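Local coordinates for glucose 1-dehydrogenase (Haloferax mediterranei, PDB 2B5W), which catalyses the zinc-dependent oxidation of D-glucose and several other aldoses with NAD(+) or, preferably, NADP(+) as the electron acceptor, and works as a homodimer, at residues G146-P151 and D326-V331; R210-I215 and D343-I348. The protein carries 1 engineered substitution. All blocks are in the same frame, centred on the assembly; numbering follows the deposited sequence.

Contact 1. Residues G146-P151 and D326-V331; sequences GFLIEP and DLVTGV
The phenyl ring of Phe147 meets Val328 at its edge, near the ring plane, where CZ of Phe147 lies 4.0 Å from CG1 of Val328. The two side chains reach toward each other tip to tip. CG2 of Val328 is also close, 4.2 Å from CZ of Phe147, and the ring tip is therefore shared between both methyls. Val331 comes in obliquely, its CG2 4.5 Å from CZ of Phe147. CG of Phe147 sits between the backbone N and the carbonyl carbon (chi1 62°), which sends the ring out toward Val328. Leu148 makes the second half of the contact. Its CD2 faces CD2 of Leu327 at 4.2 Å, and its CD1 approaches CG2 of Val328 at 4.4 Å. No hydrogen bond crosses the contact. The backbones stay well apart, with the CA atoms of Leu148 and Val328 9.5 Å from each other. Phe147 and Leu148 lie just ahead of Glu150, a known ligand of the catalytic zinc and of the substrate. In this structure the zinc is held by Cys38 (engineered), His63 and Glu64. The contact belongs to the zinc-containing alcohol dehydrogenase fold. It joins the lead-in to helix 149-164 with the mixed sheet that includes strands 328-333 and 349-353. Val328 is where helix 321-327 gives way to strand 328-333. Phe147 touches Ala351 and Leu148 touches Lys349, both on strand 349-353. Leu327 packs on Leu186 and Leu187 of helix 183-194, in the Rossmann-type nucleotide-binding part.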
# COMPACT_ATOMS: atom_id res chain seq x y z
N GLY A 146 18.98 -2.83 25.74
CA GLY A 146 19.10 -1.86 24.65
C GLY A 146 19.21 -2.48 23.27
O GLY A 146 18.96 -1.80 22.24
N PHE A 147 19.60 -3.75 23.22
CA PHE A 147 19.58 -4.52 21.99
C PHE A 147 18.19 -4.72 21.40
O PHE A 147 18.10 -5.25 20.32
CB PHE A 147 20.31 -5.86 22.19
CG PHE A 147 19.67 -6.75 23.22
CD1 PHE A 147 18.66 -7.65 22.87
CD2 PHE A 147 20.07 -6.71 24.55
CE1 PHE A 147 18.07 -8.43 23.84
CE2 PHE A 147 19.48 -7.46 25.48
CZ PHE A 147 18.50 -8.33 25.16
N LEU A 148 17.13 -4.37 22.13
CA LEU A 148 15.78 -4.49 21.63
C LEU A 148 15.35 -3.22 20.90
O LEU A 148 14.35 -3.24 20.19
CB LEU A 148 14.78 -4.74 22.75
CG LEU A 148 14.90 -6.09 23.46
CD1 LEU A 148 13.83 -6.17 24.53
CD2 LEU A 148 14.81 -7.21 22.50
N ILE A 149 16.11 -2.14 21.04
CA ILE A 149 15.73 -0.86 20.37
C ILE A 149 15.76 -1.02 18.84
O ILE A 149 14.84 -0.59 18.16
CB ILE A 149 16.63 0.27 20.85
CG1 ILE A 149 16.44 0.54 22.33
CG2 ILE A 149 16.44 1.51 20.01
CD1 ILE A 149 15.01 0.86 22.72
N GLU A 150 16.78 -1.67 18.27
CA GLU A 150 16.76 -1.86 16.84
C GLU A 150 15.57 -2.68 16.34
O GLU A 150 14.87 -2.26 15.42
CB GLU A 150 18.12 -2.40 16.31
CG GLU A 150 18.27 -2.31 14.78
CD GLU A 150 17.70 -3.47 14.03
OE1 GLU A 150 17.29 -4.47 14.68
OE2 GLU A 150 17.61 -3.43 12.77
N PRO A 151 15.27 -3.87 16.89
CA PRO A 151 14.08 -4.58 16.45
C PRO A 151 12.79 -3.79 16.62
O PRO A 151 11.93 -3.83 15.74
CB PRO A 151 14.07 -5.84 17.33
CG PRO A 151 15.35 -5.92 17.93
CD PRO A 151 16.13 -4.67 17.77
N ASP A 326 9.98 -12.49 29.64
CA ASP A 326 9.70 -13.76 28.97
C ASP A 326 10.23 -13.82 27.54
O ASP A 326 10.59 -14.88 27.01
CB ASP A 326 8.21 -14.09 29.01
CG ASP A 326 7.69 -14.38 30.42
OD1 ASP A 326 8.48 -14.47 31.39
OD2 ASP A 326 6.48 -14.55 30.63
N LEU A 327 10.30 -12.68 26.88
CA LEU A 327 10.81 -12.59 25.53
C LEU A 327 12.28 -12.95 25.44
O LEU A 327 12.68 -13.66 24.51
CB LEU A 327 10.60 -11.16 24.99
CG LEU A 327 11.05 -10.95 23.52
CD1 LEU A 327 10.05 -11.49 22.57
CD2 LEU A 327 11.31 -9.44 23.27
N VAL A 328 13.06 -12.42 26.37
CA VAL A 328 14.52 -12.59 26.38
C VAL A 328 14.86 -13.87 27.16
O VAL A 328 14.89 -13.90 28.40
CB VAL A 328 15.24 -11.35 26.92
CG1 VAL A 328 16.75 -11.57 26.84
CG2 VAL A 328 14.86 -10.13 26.09
N THR A 329 15.08 -14.92 26.40
CA THR A 329 15.27 -16.24 26.97
C THR A 329 16.69 -16.52 27.36
O THR A 329 16.94 -17.46 28.13
CB THR A 329 14.71 -17.32 26.04
OG1 THR A 329 15.20 -17.17 24.72
CG2 THR A 329 13.19 -17.25 25.89
N GLY A 330 17.63 -15.72 26.87
CA GLY A 330 19.02 -15.87 27.30
C GLY A 330 19.92 -14.72 26.92
O GLY A 330 19.94 -14.35 25.76
N VAL A 331 20.63 -14.18 27.89
CA VAL A 331 21.72 -13.27 27.66
C VAL A 331 22.98 -14.03 28.08
O VAL A 331 23.07 -14.53 29.21
CB VAL A 331 21.57 -11.98 28.44
CG1 VAL A 331 22.72 -11.06 28.11
CG2 VAL A 331 20.25 -11.27 28.03

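Contact 2. Residues R210-I215 and D343-I348; sequences RPDPTI and DDDTTI. With K (potassium ion), chain D.
The N-terminus of helix 213-220, capped by Asp212, packs here against a type I beta turn from Asp344 to Thr347 that binds a potassium ion. CB of Pro213 lies 4.0 Å from CD1 of Ile348, and CG2 of Thr214 touches the same CD1. Pro213 also sets its CG 3.8 Å from the carbonyl O of Asp345. CG of Asp212 is anti to the backbone N (chi1 -176°), which carries the carboxylate over the helix start. Its OD1 accepts three bonds. Ile215 N is met by the anti lone pair of OD1, Thr214 N comes from above the carboxylate plane, and Thr214 OG1 donates from the syn side at 2.6 Å. An alanine in place of Asp212 would probably leave the amides of Thr214 and Ile215 without their cap and Arg208 without the carboxylate of its salt bridge, though its weak pairing with Asp345 would remain. In the turn, OD1 of Asp344 takes the hydroxyls of Thr346 and Thr347 from opposite faces of its plane. The potassium ion is 2.8 Å from O of Asp344. O of Thr347 binds the same potassium at 2.7 Å. Across the contact the carboxylates of Asp212 and Asp345 come near, OD2 to OD2 4.4 Å. Arg208, an NADP(+)-binding residue, pairs with both acids. Its positive charge probably offsets their repulsion beside the bound cofactor.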
# COMPACT_ATOMS: atom_id res chain seq x y z
N ARG A 210 1.52 -27.08 21.94
CA ARG A 210 1.68 -26.87 23.37
C ARG A 210 2.45 -28.05 24.01
O ARG A 210 2.35 -29.18 23.51
CB ARG A 210 0.33 -26.69 24.03
CG ARG A 210 -0.52 -25.52 23.53
CD ARG A 210 -1.93 -25.55 24.03
NE ARG A 210 -2.72 -24.51 23.38
CZ ARG A 210 -2.84 -23.29 23.80
NH1 ARG A 210 -2.27 -22.88 24.91
NH2 ARG A 210 -3.53 -22.43 23.05
N PRO A 211 3.25 -27.81 25.05
CA PRO A 211 3.50 -26.49 25.63
C PRO A 211 4.62 -25.78 24.84
O PRO A 211 5.59 -26.39 24.39
CB PRO A 211 4.01 -26.84 27.05
CG PRO A 211 4.78 -28.09 26.82
CD PRO A 211 4.02 -28.85 25.75
N ASP A 212 4.46 -24.46 24.71
CA ASP A 212 5.37 -23.64 23.89
C ASP A 212 5.41 -22.24 24.47
O ASP A 212 4.37 -21.68 24.81
CB ASP A 212 4.89 -23.61 22.47
CG ASP A 212 5.82 -22.88 21.57
OD1 ASP A 212 5.66 -21.62 21.54
OD2 ASP A 212 6.69 -23.45 20.87
N PRO A 213 6.61 -21.67 24.64
CA PRO A 213 6.68 -20.36 25.32
C PRO A 213 6.24 -19.17 24.46
O PRO A 213 5.90 -18.10 25.03
CB PRO A 213 8.17 -20.21 25.65
CG PRO A 213 8.87 -21.00 24.60
CD PRO A 213 7.94 -22.20 24.32
N THR A 214 6.18 -19.34 23.15
CA THR A 214 5.61 -18.29 22.30
C THR A 214 4.09 -18.27 22.40
O THR A 214 3.48 -17.22 22.51
CB THR A 214 6.06 -18.36 20.80
OG1 THR A 214 5.44 -19.46 20.11
CG2 THR A 214 7.55 -18.61 20.64
N ILE A 215 3.47 -19.44 22.47
CA ILE A 215 2.04 -19.48 22.72
C ILE A 215 1.72 -18.83 24.07
O ILE A 215 0.75 -18.07 24.23
CB ILE A 215 1.52 -20.94 22.70
CG1 ILE A 215 1.76 -21.56 21.32
CG2 ILE A 215 0.02 -20.96 23.06
CD1 ILE A 215 1.26 -23.06 21.16
N ASP A 343 18.84 -22.37 18.18
CA ASP A 343 17.75 -22.13 17.25
C ASP A 343 16.60 -23.12 17.44
O ASP A 343 16.05 -23.65 16.47
CB ASP A 343 18.30 -22.08 15.80
CG ASP A 343 18.30 -23.43 15.10
OD1 ASP A 343 18.79 -24.43 15.68
OD2 ASP A 343 17.82 -23.57 13.95
N ASP A 344 16.22 -23.35 18.69
CA ASP A 344 15.09 -24.23 18.94
C ASP A 344 13.87 -23.45 19.43
O ASP A 344 13.93 -22.22 19.58
CB ASP A 344 15.48 -25.40 19.81
CG ASP A 344 15.92 -25.01 21.17
OD1 ASP A 344 15.25 -24.15 21.79
OD2 ASP A 344 16.90 -25.56 21.71
N ASP A 345 12.76 -24.15 19.61
CA ASP A 345 11.49 -23.51 19.93
C ASP A 345 11.49 -22.78 21.27
O ASP A 345 10.72 -21.83 21.44
CB ASP A 345 10.34 -24.52 19.92
CG ASP A 345 10.03 -25.05 18.55
OD1 ASP A 345 10.59 -24.54 17.54
OD2 ASP A 345 9.23 -26.00 18.40
N THR A 346 12.28 -23.24 22.25
CA THR A 346 12.34 -22.53 23.53
C THR A 346 13.25 -21.30 23.55
O THR A 346 13.35 -20.64 24.61
CB THR A 346 12.79 -23.46 24.65
OG1 THR A 346 14.07 -24.01 24.34
CG2 THR A 346 11.85 -24.61 24.80
N THR A 347 13.92 -21.03 22.43
CA THR A 347 14.79 -19.86 22.30
C THR A 347 13.97 -18.82 21.59
O THR A 347 13.50 -19.06 20.51
CB THR A 347 16.03 -20.20 21.50
OG1 THR A 347 16.74 -21.27 22.17
CG2 THR A 347 17.01 -19.07 21.52
N ILE A 348 13.73 -17.69 22.23
CA ILE A 348 12.94 -16.65 21.58
C ILE A 348 13.88 -15.51 21.18
O ILE A 348 14.18 -15.35 20.01
CB ILE A 348 11.79 -16.19 22.45
CG1 ILE A 348 10.87 -17.37 22.74
CG2 ILE A 348 11.03 -15.05 21.74
CD1 ILE A 348 9.78 -17.06 23.71
K K D . 13.11 -20.00 18.02

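In the fold
The two contacts have their centres 15 Å apart and meet directly. OG1 of Thr329 lies 2.9 Å from N of Ile348, a probable hydrogen bond, and the O of Leu327 packs against CB of Ile348. Helix 183-194 adds a second tie, because Leu186 touches both Leu327 and Ile348. Along the chain the four segments alternate. They lie by different sites: contact 1 by the catalytic zinc, about 9 Å from the Phe147 side chain, and contact 2 by the cofactor pocket and a potassium ion. The centre of contact 2 is about 19 Å from the centre of the chain, against about 11 Å for contact 1. The side chain of Asp345 is about 4 Å from NADP, that of Leu327 about 9 Å.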